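Local coordinates for glutaryl-CoA dehydrogenase (Mycobacterium smegmatis, PDB 3SF6), which belongs to the acyl-CoA dehydrogenase family of flavoproteins and holds dihydroflavine-adenine dinucleotide within an assembly of four protein chains, at residues V192-T197 / G252-C257; L150-H155 / M162-T167; L281-S286 / G364-M369. One frame throughout, in Å; residues are numbered along the deposited sequence.

Read from the N terminus, the three contacts follow one another in series; none nests in or crosses another. Contact 2 closes first and shuts a short loop between strand 146-149 and strand 165-169, beside the flavin. Contact 1 comes next and spans strands 200-207 to 229-240, tying the beta-rich middle domain to the start of helix 252-286. Contact 3 begins near the far end of that helix and reaches past two more helices to the loop before helix 368-380. Contacts 1 and 2 touch through probable backbone hydrogen bonds between Arg196 and both Thr164 and Ala166. Contact 3 lies on the opposite side of the chain's centre, about 42 Å from contact 1 between centres.

Contact 1: residues V192-T197 / G252-C257; sequences VVWART and GAPLRC
At the seam between the beta-rich middle domain and the helical C-terminal domain of the acyl-CoA dehydrogenase fold, Trp194 packs against Pro254. Trp194 belongs to strand 190-197. Pro254 sits in the first turn of helix 252-286. The short strand and helix segments run roughly antiparallel, at 150°, with their axes 10.3 Å apart. The CA atoms of Trp194 and Pro254 are 7.6 Å apart, and the indole spans that gap. Its CG is anti to the carbonyl carbon (chi1 -58°), which sends the ring out from the strand to the helix.

One face of the indole receives the proline ring. Pro254 CB stands 3.7 Å above the ring plane, over its centre. Pro254 CD lies over the six-membered ring, 3.7 Å from its centroid and 20° off the normal, which makes a CH-pi contact. The nearest approach is between Pro254 CD and Trp194 CZ3, at 3.5 Å. Two neighbours on the helix add to this from oblique positions. Ala253 CB is 3.9 Å from Trp194 CH2, and Cys257 SG is 4.4 Å from Trp194 CZ2.

The indole also meets the ring of Phe148, and Leu150, Leu245 and Ala248 touch it as well. On the helix, Cys257 leans on Tyr121 and Ala122 of helix 106-126. The side chain of Trp194 lies about 7 Å from the bound dihydroflavine-adenine dinucleotide.

Pro254 has no N-H to offer. This costs little in the first turn of a helix, where a backbone N-H has no carbonyl four residues back within the helix. Its ring carbons point at the electron-rich indole face instead. The two segments therefore meet mainly through apolar and CH-pi contacts, at a buried joint.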
loop_
_atom_site.group_PDB
_atom_site.type_symbol
_atom_site.label_atom_id
_atom_site.label_comp_id
_atom_site.label_asym_id
_atom_site.label_seq_id
_atom_site.Cartn_x
_atom_site.Cartn_y
_atom_site.Cartn_z
ATOM N N VAL A 192 -12.191 28.790 -25.519
ATOM C CA VAL A 192 -10.936 28.624 -26.237
ATOM C C VAL A 192 -10.939 27.189 -26.724
ATOM O O VAL A 192 -10.876 26.263 -25.919
ATOM C CB VAL A 192 -9.708 28.933 -25.366
ATOM C CG1 VAL A 192 -8.427 28.569 -26.116
ATOM C CG2 VAL A 192 -9.694 30.442 -24.929
ATOM N N VAL A 193 -11.109 26.997 -28.033
ATOM C CA VAL A 193 -11.366 25.676 -28.596
ATOM C C VAL A 193 -10.161 25.260 -29.451
ATOM O O VAL A 193 -9.702 26.032 -30.317
ATOM C CB VAL A 193 -12.652 25.670 -29.436
ATOM C CG1 VAL A 193 -12.883 24.307 -30.093
ATOM C CG2 VAL A 193 -13.845 26.050 -28.556
ATOM N N TRP A 194 -9.677 24.037 -29.220
ATOM C CA TRP A 194 -8.542 23.455 -29.922
ATOM C C TRP A 194 -9.045 22.524 -31.014
ATOM O O TRP A 194 -9.957 21.748 -30.801
ATOM C CB TRP A 194 -7.612 22.728 -28.935
ATOM C CG TRP A 194 -7.143 23.669 -27.874
ATOM C CD1 TRP A 194 -7.682 23.830 -26.640
ATOM C CD2 TRP A 194 -6.136 24.683 -28.013
ATOM N NE1 TRP A 194 -7.040 24.835 -25.967
ATOM C CE2 TRP A 194 -6.092 25.392 -26.786
ATOM C CE3 TRP A 194 -5.254 25.049 -29.035
ATOM C CZ2 TRP A 194 -5.219 26.450 -26.556
ATOM C CZ3 TRP A 194 -4.357 26.107 -28.795
ATOM C CH2 TRP A 194 -4.339 26.777 -27.568
ATOM N N ALA A 195 -8.442 22.624 -32.198
ATOM C CA ALA A 195 -8.907 21.860 -33.372
ATOM C C ALA A 195 -7.722 21.437 -34.214
ATOM O O ALA A 195 -6.688 22.117 -34.241
ATOM C CB ALA A 195 -9.907 22.711 -34.251
ATOM N N ARG A 196 -7.881 20.345 -34.943
ATOM C CA ARG A 196 -6.892 19.948 -35.935
ATOM C C ARG A 196 -7.168 20.682 -37.258
ATOM O O ARG A 196 -8.324 20.858 -37.651
ATOM C CB ARG A 196 -6.897 18.432 -36.139
ATOM C CG ARG A 196 -8.097 17.910 -36.875
ATOM C CD ARG A 196 -8.085 16.405 -37.040
ATOM N NE ARG A 196 -9.452 15.962 -37.259
ATOM C CZ ARG A 196 -9.981 15.707 -38.447
ATOM N NH1 ARG A 196 -9.260 15.838 -39.555
ATOM N NH2 ARG A 196 -11.245 15.323 -38.520
ATOM N N THR A 197 -6.106 21.107 -37.931
ATOM C CA THR A 197 -6.178 21.713 -39.264
ATOM C C THR A 197 -5.179 20.988 -40.142
ATOM O O THR A 197 -4.333 20.205 -39.653
ATOM C CB THR A 197 -5.824 23.216 -39.257
ATOM O OG1 THR A 197 -4.397 23.385 -39.181
ATOM C CG2 THR A 197 -6.492 23.939 -38.076
ATOM N N GLY A 252 1.867 21.863 -28.547
ATOM C CA GLY A 252 2.522 22.483 -27.412
ATOM C C GLY A 252 1.777 23.675 -26.812
ATOM O O GLY A 252 1.898 23.923 -25.600
ATOM N N ALA A 253 0.976 24.394 -27.609
ATOM C CA ALA A 253 0.203 25.542 -27.059
ATOM C C ALA A 253 -0.807 25.099 -26.001
ATOM O O ALA A 253 -0.738 25.596 -24.885
ATOM C CB ALA A 253 -0.464 26.370 -28.187
ATOM N N PRO A 254 -1.719 24.153 -26.311
ATOM C CA PRO A 254 -2.616 23.790 -25.221
ATOM C C PRO A 254 -1.895 23.133 -24.045
ATOM O O PRO A 254 -2.299 23.313 -22.892
ATOM C CB PRO A 254 -3.610 22.810 -25.883
ATOM C CG PRO A 254 -2.944 22.376 -27.162
ATOM C CD PRO A 254 -2.181 23.586 -27.594
ATOM N N LEU A 255 -0.841 22.384 -24.330
ATOM C CA LEU A 255 -0.052 21.766 -23.269
ATOM C C LEU A 255 0.611 22.777 -22.360
ATOM O O LEU A 255 0.722 22.525 -21.157
ATOM C CB LEU A 255 1.006 20.766 -23.806
ATOM C CG LEU A 255 0.441 19.546 -24.553
ATOM C CD1 LEU A 255 1.534 18.589 -25.031
ATOM C CD2 LEU A 255 -0.556 18.816 -23.720
ATOM N N ARG A 256 1.059 23.912 -22.888
ATOM C CA ARG A 256 1.599 24.959 -21.990
ATOM C C ARG A 256 0.529 25.466 -21.032
ATOM O O ARG A 256 0.822 25.746 -19.869
ATOM C CB ARG A 256 2.164 26.146 -22.775
ATOM C CG ARG A 256 3.579 26.004 -23.336
ATOM C CD ARG A 256 4.027 27.356 -24.038
ATOM N NE ARG A 256 3.816 28.532 -23.171
ATOM C CZ ARG A 256 4.019 29.815 -23.527
ATOM N NH1 ARG A 256 4.412 30.132 -24.757
ATOM N NH2 ARG A 256 3.802 30.802 -22.653
ATOM N N CYS A 257 -0.703 25.594 -21.528
ATOM C CA CYS A 257 -1.822 26.028 -20.682
ATOM C C CYS A 257 -2.033 24.982 -19.581
ATOM O O CYS A 257 -2.193 25.322 -18.395
ATOM C CB CYS A 257 -3.107 26.168 -21.480
ATOM S SG CYS A 257 -2.971 27.331 -22.874
#

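Contact 2: residues L150-H155 / M162-T167; sequences LTEPDH and MRTRAT. With FDA (dihydroflavine-adenine dinucleotide), chain B.
His155 and Met162 mark the closest approach of the two backbones, with CA atoms 5.8 Å apart, just where a type I beta turn from Glu152 to His155 ends. Glu152 opens that turn and carries the polar part of the contact. An extended chain beyond CG (chi2 177°) carries the carboxylate to the backbone at Arg163 and Thr164. Arg163 N bonds to the syn lone pair of Glu152 OE1 at 2.8 Å, nearly straight at 174°. Thr164 grips the other oxygen twice, from one face of the carboxylate plane. Thr164 N donates to Glu152 OE2 over 2.9 Å. Thr164 OG1 donates to the same Glu152 OE2 over 2.8 Å, from above the plane, 57° out of it.

Met162 CE meets Leu150 CD1 at 3.5 Å, with the two side chains crossing at about a right angle. His155 turns one ring face to Met162 N, while its CE1 touches Arg163 CG.

On the flavin side, Thr151 N (2.8 Å) and Leu150 N (3.1 Å) both bond to O2 of the dihydroflavine-adenine dinucleotide. Flavin N1 donates to Thr151 OG1 at 2.8 Å.

Lys179 forms a salt bridge with Glu152 OE2 and also bonds to Leu150 O. This buried carboxylate, met by N-H, hydroxyl and ammonium donors, is probably kept ionised. Glu152 directly follows Thr151, so these bonds probably steady the backbone that binds the flavin.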
loop_
_atom_site.group_PDB
_atom_site.type_symbol
_atom_site.label_atom_id
_atom_site.label_comp_id
_atom_site.label_asym_id
_atom_site.label_seq_id
_atom_site.Cartn_x
_atom_site.Cartn_y
_atom_site.Cartn_z
ATOM N N LEU A 150 -10.620 21.306 -24.862
ATOM C CA LEU A 150 -9.580 20.416 -25.419
ATOM C C LEU A 150 -10.131 19.006 -25.565
ATOM O O LEU A 150 -10.174 18.442 -26.668
ATOM C CB LEU A 150 -8.307 20.466 -24.556
ATOM C CG LEU A 150 -7.167 19.566 -25.007
ATOM C CD1 LEU A 150 -6.705 19.957 -26.417
ATOM C CD2 LEU A 150 -5.960 19.583 -24.003
ATOM N N THR A 151 -10.592 18.442 -24.448
ATOM C CA THR A 151 -11.096 17.059 -24.399
ATOM C C THR A 151 -12.314 16.867 -25.274
ATOM O O THR A 151 -13.145 17.752 -25.385
ATOM C CB THR A 151 -11.416 16.685 -22.949
ATOM O OG1 THR A 151 -10.196 16.817 -22.178
ATOM C CG2 THR A 151 -12.010 15.262 -22.808
ATOM N N GLU A 152 -12.399 15.678 -25.867
ATOM C CA GLU A 152 -13.520 15.234 -26.679
ATOM C C GLU A 152 -14.017 13.907 -26.120
ATOM O O GLU A 152 -13.291 13.213 -25.381
ATOM C CB GLU A 152 -13.031 15.043 -28.115
ATOM C CG GLU A 152 -12.502 16.353 -28.740
ATOM C CD GLU A 152 -11.943 16.215 -30.103
ATOM O OE1 GLU A 152 -11.761 15.055 -30.594
ATOM O OE2 GLU A 152 -11.617 17.277 -30.694
ATOM N N PRO A 153 -15.199 13.491 -26.531
ATOM C CA PRO A 153 -15.720 12.213 -26.054
ATOM C C PRO A 153 -14.722 11.049 -26.207
ATOM O O PRO A 153 -14.577 10.220 -25.282
ATOM C CB PRO A 153 -16.953 12.018 -26.928
ATOM C CG PRO A 153 -17.402 13.390 -27.217
ATOM C CD PRO A 153 -16.156 14.202 -27.395
ATOM N N ASP A 154 -14.034 10.979 -27.362
ATOM C CA ASP A 154 -13.118 9.896 -27.623
ATOM C C ASP A 154 -11.631 10.209 -27.418
ATOM O O ASP A 154 -10.807 9.298 -27.611
ATOM C CB ASP A 154 -13.360 9.325 -29.022
ATOM C CG ASP A 154 -14.703 8.603 -29.139
ATOM O OD1 ASP A 154 -15.267 8.158 -28.115
ATOM O OD2 ASP A 154 -15.115 8.453 -30.303
ATOM N N HIS A 155 -11.282 11.441 -27.069
ATOM C CA HIS A 155 -9.881 11.828 -26.897
ATOM C C HIS A 155 -9.716 12.707 -25.677
ATOM O O HIS A 155 -10.144 13.879 -25.659
ATOM C CB HIS A 155 -9.342 12.507 -28.147
ATOM C CG HIS A 155 -9.337 11.600 -29.326
ATOM N ND1 HIS A 155 -10.387 11.545 -30.200
ATOM C CD2 HIS A 155 -8.473 10.635 -29.702
ATOM C CE1 HIS A 155 -10.163 10.593 -31.091
ATOM N NE2 HIS A 155 -8.998 10.041 -30.820
ATOM N N MET A 162 -7.078 14.463 -31.373
ATOM C CA MET A 162 -8.376 15.178 -31.380
ATOM C C MET A 162 -8.920 15.210 -32.795
ATOM O O MET A 162 -8.133 15.278 -33.777
ATOM C CB MET A 162 -8.232 16.587 -30.819
ATOM C CG MET A 162 -7.485 17.563 -31.693
ATOM S SD MET A 162 -7.442 19.237 -31.005
ATOM C CE MET A 162 -6.142 19.036 -29.779
ATOM N N ARG A 163 -10.250 15.182 -32.908
ATOM C CA ARG A 163 -10.886 15.133 -34.208
ATOM C C ARG A 163 -11.733 16.342 -34.537
ATOM O O ARG A 163 -12.168 16.488 -35.702
ATOM C CB ARG A 163 -11.700 13.853 -34.370
ATOM C CG ARG A 163 -10.886 12.562 -34.286
ATOM C CD ARG A 163 -9.782 12.480 -35.367
ATOM N NE ARG A 163 -10.337 12.342 -36.713
ATOM C CZ ARG A 163 -9.612 12.273 -37.833
ATOM N NH1 ARG A 163 -8.282 12.359 -37.796
ATOM N NH2 ARG A 163 -10.221 12.133 -39.003
ATOM N N THR A 164 -11.932 17.228 -33.574
ATOM C CA THR A 164 -12.568 18.542 -33.891
ATOM C C THR A 164 -11.678 19.192 -34.941
ATOM O O THR A 164 -10.460 19.250 -34.779
ATOM C CB THR A 164 -12.707 19.454 -32.653
ATOM O OG1 THR A 164 -13.654 18.906 -31.742
ATOM C CG2 THR A 164 -13.175 20.859 -33.074
ATOM N N ARG A 165 -12.274 19.630 -36.035
ATOM C CA ARG A 165 -11.501 20.163 -37.160
ATOM C C ARG A 165 -11.850 21.610 -37.414
ATOM O O ARG A 165 -12.961 22.059 -37.168
ATOM C CB ARG A 165 -11.740 19.345 -38.422
ATOM C CG ARG A 165 -13.144 19.321 -38.903
ATOM C CD ARG A 165 -13.264 18.454 -40.158
ATOM N NE ARG A 165 -14.576 18.579 -40.787
ATOM C CZ ARG A 165 -15.668 17.907 -40.406
ATOM N NH1 ARG A 165 -15.628 17.084 -39.360
ATOM N NH2 ARG A 165 -16.812 18.082 -41.060
ATOM N N ALA A 166 -10.878 22.354 -37.923
ATOM C CA ALA A 166 -11.108 23.684 -38.430
ATOM C C ALA A 166 -10.661 23.724 -39.881
ATOM O O ALA A 166 -9.510 23.388 -40.212
ATOM C CB ALA A 166 -10.358 24.751 -37.591
ATOM N N THR A 167 -11.595 24.085 -40.747
ATOM C CA THR A 167 -11.355 24.072 -42.192
ATOM C C THR A 167 -11.557 25.461 -42.727
ATOM O O THR A 167 -12.355 26.192 -42.222
ATOM C CB THR A 167 -12.303 23.093 -42.906
ATOM O OG1 THR A 167 -13.653 23.520 -42.734
ATOM C CG2 THR A 167 -12.151 21.706 -42.312
HETATM P PA FDA B . -9.032 8.252 -21.180
HETATM O O1A FDA B . -7.922 8.986 -21.802
HETATM O O2A FDA B . -10.014 7.517 -21.995
HETATM O O5B FDA B . -8.283 7.238 -20.180
HETATM C C5B FDA B . -9.030 6.179 -19.542
HETATM C C4B FDA B . -8.124 5.433 -18.569
HETATM O O4B FDA B . -7.088 4.804 -19.366
HETATM C C3B FDA B . -7.407 6.319 -17.573
HETATM O O3B FDA B . -7.211 5.593 -16.338
HETATM C C2B FDA B . -6.073 6.568 -18.264
HETATM O O2B FDA B . -5.065 6.996 -17.329
HETATM C C1B FDA B . -5.788 5.226 -18.951
HETATM N N9A FDA B . -4.900 5.389 -20.110
HETATM C C8A FDA B . -5.155 6.129 -21.232
HETATM N N7A FDA B . -4.095 6.084 -22.052
HETATM C C5A FDA B . -3.146 5.313 -21.430
HETATM C C6A FDA B . -1.853 4.914 -21.748
HETATM N N6A FDA B . -1.256 5.272 -22.910
HETATM N N1A FDA B . -1.202 4.119 -20.866
HETATM C C2A FDA B . -1.752 3.765 -19.704
HETATM N N3A FDA B . -2.971 4.130 -19.358
HETATM C C4A FDA B . -3.677 4.909 -20.206
HETATM N N1 FDA B . -11.139 18.719 -20.279
HETATM C C2 FDA B . -11.089 19.917 -20.925
HETATM O O2 FDA B . -10.620 19.966 -22.088
HETATM N N3 FDA B . -11.516 21.034 -20.297
HETATM C C4 FDA B . -12.048 21.039 -19.068
HETATM O O4 FDA B . -12.498 22.090 -18.536
HETATM C C4X FDA B . -12.088 19.811 -18.374
HETATM N N5 FDA B . -12.659 19.722 -17.152
HETATM C C5X FDA B . -13.023 18.489 -16.647
HETATM C C6 FDA B . -13.891 18.384 -15.567
HETATM C C7 FDA B . -14.248 17.166 -15.021
HETATM C C7M FDA B . -15.278 17.094 -13.889
HETATM C C8 FDA B . -13.683 16.018 -15.562
HETATM C C8M FDA B . -14.074 14.671 -14.942
HETATM C C9 FDA B . -12.824 16.089 -16.637
HETATM C C9A FDA B . -12.482 17.338 -17.194
HETATM N N10 FDA B . -11.675 17.432 -18.333
HETATM C C10 FDA B . -11.641 18.664 -19.022
HETATM C "C1'" FDA B . -11.385 16.232 -19.128
HETATM C "C2'" FDA B . -10.136 15.549 -18.552
HETATM O "O2'" FDA B . -8.940 16.257 -18.944
HETATM C "C3'" FDA B . -10.083 14.124 -19.079
HETATM O "O3'" FDA B . -11.079 13.379 -18.379
HETATM C "C4'" FDA B . -8.728 13.451 -18.850
HETATM O "O4'" FDA B . -7.732 14.005 -19.733
HETATM C "C5'" FDA B . -8.785 11.935 -19.040
HETATM O "O5'" FDA B . -9.314 11.645 -20.339
HETATM P P FDA B . -10.496 10.581 -20.450
HETATM O O1P FDA B . -11.470 10.830 -19.377
HETATM O O2P FDA B . -10.968 10.579 -21.853
HETATM O O3P FDA B . -9.812 9.164 -20.106
#

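Contact 3: residues L281-S286 / G364-M369; sequences LAYACS and GEYPVM
Tyr283 holds CG anti to its own backbone N (chi1 -163°), while Tyr366 holds CG anti to its carbonyl carbon (chi1 -69°); these two settings bring the phenol rings together. The backbones stay well apart, with CA atoms of Tyr283 and Tyr366 at 10.3 Å. Only the two aromatic side chains bridge the gap.

The phenol end of Tyr366 does the touching. Its OH comes up against the CD1-CE1 bond of Tyr283, 3.6 Å from Tyr283 CE1 and 3.7 Å from Tyr283 CD1. Behind it, Tyr366 CZ is 4.2 Å from Tyr283 CD1. The two side chains cross at about a right angle. The ring planes stand 79° apart and the centroids are separated by 5.8 Å, an oblique pairing. The two hydroxyls do not meet: Tyr283 OH and Tyr366 OH are 5.4 Å apart.

The pair belongs to the helical C-terminal domain of the acyl-CoA dehydrogenase fold. Tyr283 sits in the last turns of helix 252-286. Tyr366 lies in the loop that leads into helix 368-380. The contact thus joins the end of one long helix to the approach of a later one. Leu357, at the end of helix 332-357, and Ser360, in the loop after it, each touch both tyrosines. Tyr366 also rests on Thr279, one turn earlier on the helix that carries Tyr283.

Ser286 N bonds to Ala282 O at 3.1 Å, in the last turn of the helix. Gly364 makes backbone hydrogen bonds to the second subunit, and Leu281 packs on Leu396 of the third subunit. The Tyr283 side chain is about 5 Å from a bound dihydroflavine-adenine dinucleotide.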
loop_
_atom_site.group_PDB
_atom_site.type_symbol
_atom_site.label_atom_id
_atom_site.label_comp_id
_atom_site.label_asym_id
_atom_site.label_seq_id
_atom_site.Cartn_x
_atom_site.Cartn_y
_atom_site.Cartn_z
ATOM N N LEU A 281 -8.471 15.411 12.847
ATOM C CA LEU A 281 -7.727 15.755 14.063
ATOM C C LEU A 281 -8.656 16.277 15.155
ATOM O O LEU A 281 -8.604 15.833 16.321
ATOM C CB LEU A 281 -6.609 16.757 13.806
ATOM C CG LEU A 281 -5.377 16.201 13.093
ATOM C CD1 LEU A 281 -4.537 17.334 12.485
ATOM C CD2 LEU A 281 -4.563 15.348 14.074
ATOM N N ALA A 282 -9.553 17.184 14.778
ATOM C CA ALA A 282 -10.507 17.739 15.737
ATOM C C ALA A 282 -11.437 16.673 16.280
ATOM O O ALA A 282 -11.691 16.597 17.492
ATOM C CB ALA A 282 -11.298 18.893 15.085
ATOM N N TYR A 283 -11.912 15.804 15.389
ATOM C CA TYR A 283 -12.833 14.744 15.768
ATOM C C TYR A 283 -12.128 13.744 16.678
ATOM O O TYR A 283 -12.694 13.250 17.658
ATOM C CB TYR A 283 -13.354 14.006 14.536
ATOM C CG TYR A 283 -14.606 13.186 14.841
ATOM C CD1 TYR A 283 -15.827 13.808 15.034
ATOM C CD2 TYR A 283 -14.561 11.791 14.909
ATOM C CE1 TYR A 283 -16.973 13.065 15.313
ATOM C CE2 TYR A 283 -15.674 11.056 15.165
ATOM C CZ TYR A 283 -16.885 11.684 15.372
ATOM O OH TYR A 283 -18.029 10.927 15.653
ATOM N N ALA A 284 -10.873 13.447 16.375
ATOM C CA ALA A 284 -10.124 12.446 17.178
ATOM C C ALA A 284 -9.913 12.933 18.608
ATOM O O ALA A 284 -9.768 12.137 19.528
ATOM C CB ALA A 284 -8.749 12.114 16.536
ATOM N N CYS A 285 -9.892 14.250 18.795
ATOM C CA CYS A 285 -9.741 14.817 20.128
ATOM C C CYS A 285 -11.109 14.939 20.858
ATOM O O CYS A 285 -11.163 14.805 22.090
ATOM C CB CYS A 285 -8.993 16.133 20.008
ATOM S SG CYS A 285 -7.242 15.855 19.452
ATOM N N SER A 286 -12.198 15.114 20.124
ATOM C CA SER A 286 -13.518 15.327 20.715
ATOM C C SER A 286 -14.308 14.040 20.932
ATOM O O SER A 286 -14.973 13.882 21.977
ATOM C CB SER A 286 -14.364 16.327 19.902
ATOM O OG SER A 286 -14.629 15.894 18.540
ATOM N N GLY A 364 -23.177 15.194 4.828
ATOM C CA GLY A 364 -22.547 16.522 4.623
ATOM C C GLY A 364 -22.449 17.374 5.894
ATOM O O GLY A 364 -22.103 18.555 5.802
ATOM N N GLU A 365 -22.756 16.829 7.051
ATOM C CA GLU A 365 -22.400 17.439 8.361
ATOM C C GLU A 365 -20.874 17.754 8.371
ATOM O O GLU A 365 -20.452 18.728 8.985
ATOM C CB GLU A 365 -22.719 16.517 9.536
ATOM C CG GLU A 365 -22.373 17.112 10.918
ATOM C CD GLU A 365 -22.704 16.205 12.113
ATOM O OE1 GLU A 365 -23.052 15.011 11.927
ATOM O OE2 GLU A 365 -22.576 16.702 13.262
ATOM N N TYR A 366 -20.076 16.911 7.719
ATOM C CA TYR A 366 -18.632 17.082 7.611
ATOM C C TYR A 366 -18.270 17.147 6.140
ATOM O O TYR A 366 -19.018 16.598 5.310
ATOM C CB TYR A 366 -17.909 15.880 8.263
ATOM C CG TYR A 366 -18.078 15.860 9.768
ATOM C CD1 TYR A 366 -17.319 16.674 10.566
ATOM C CD2 TYR A 366 -19.074 15.110 10.376
ATOM C CE1 TYR A 366 -17.489 16.712 11.967
ATOM C CE2 TYR A 366 -19.249 15.149 11.788
ATOM C CZ TYR A 366 -18.430 15.924 12.558
ATOM O OH TYR A 366 -18.589 16.023 13.945
ATOM N N PRO A 367 -17.121 17.795 5.797
ATOM C CA PRO A 367 -16.778 18.042 4.396
ATOM C C PRO A 367 -16.068 16.895 3.680
ATOM O O PRO A 367 -15.744 17.010 2.492
ATOM C CB PRO A 367 -15.866 19.275 4.515
ATOM C CG PRO A 367 -15.148 19.052 5.780
ATOM C CD PRO A 367 -16.200 18.536 6.702
ATOM N N VAL A 368 -15.764 15.814 4.412
ATOM C CA VAL A 368 -14.830 14.795 3.939
ATOM C C VAL A 368 -15.298 14.021 2.688
ATOM O O VAL A 368 -14.517 13.824 1.757
ATOM C CB VAL A 368 -14.425 13.866 5.112
ATOM C CG1 VAL A 368 -13.491 12.754 4.636
ATOM C CG2 VAL A 368 -13.746 14.738 6.240
ATOM N N MET A 369 -16.562 13.574 2.677
ATOM C CA MET A 369 -17.049 12.846 1.528
ATOM C C MET A 369 -17.091 13.753 0.295
ATOM O O MET A 369 -16.801 13.281 -0.820
ATOM C CB MET A 369 -18.417 12.190 1.772
ATOM C CG MET A 369 -18.298 10.946 2.608
ATOM S SD MET A 369 -17.419 9.620 1.802
ATOM C CE MET A 369 -18.370 9.344 0.236
#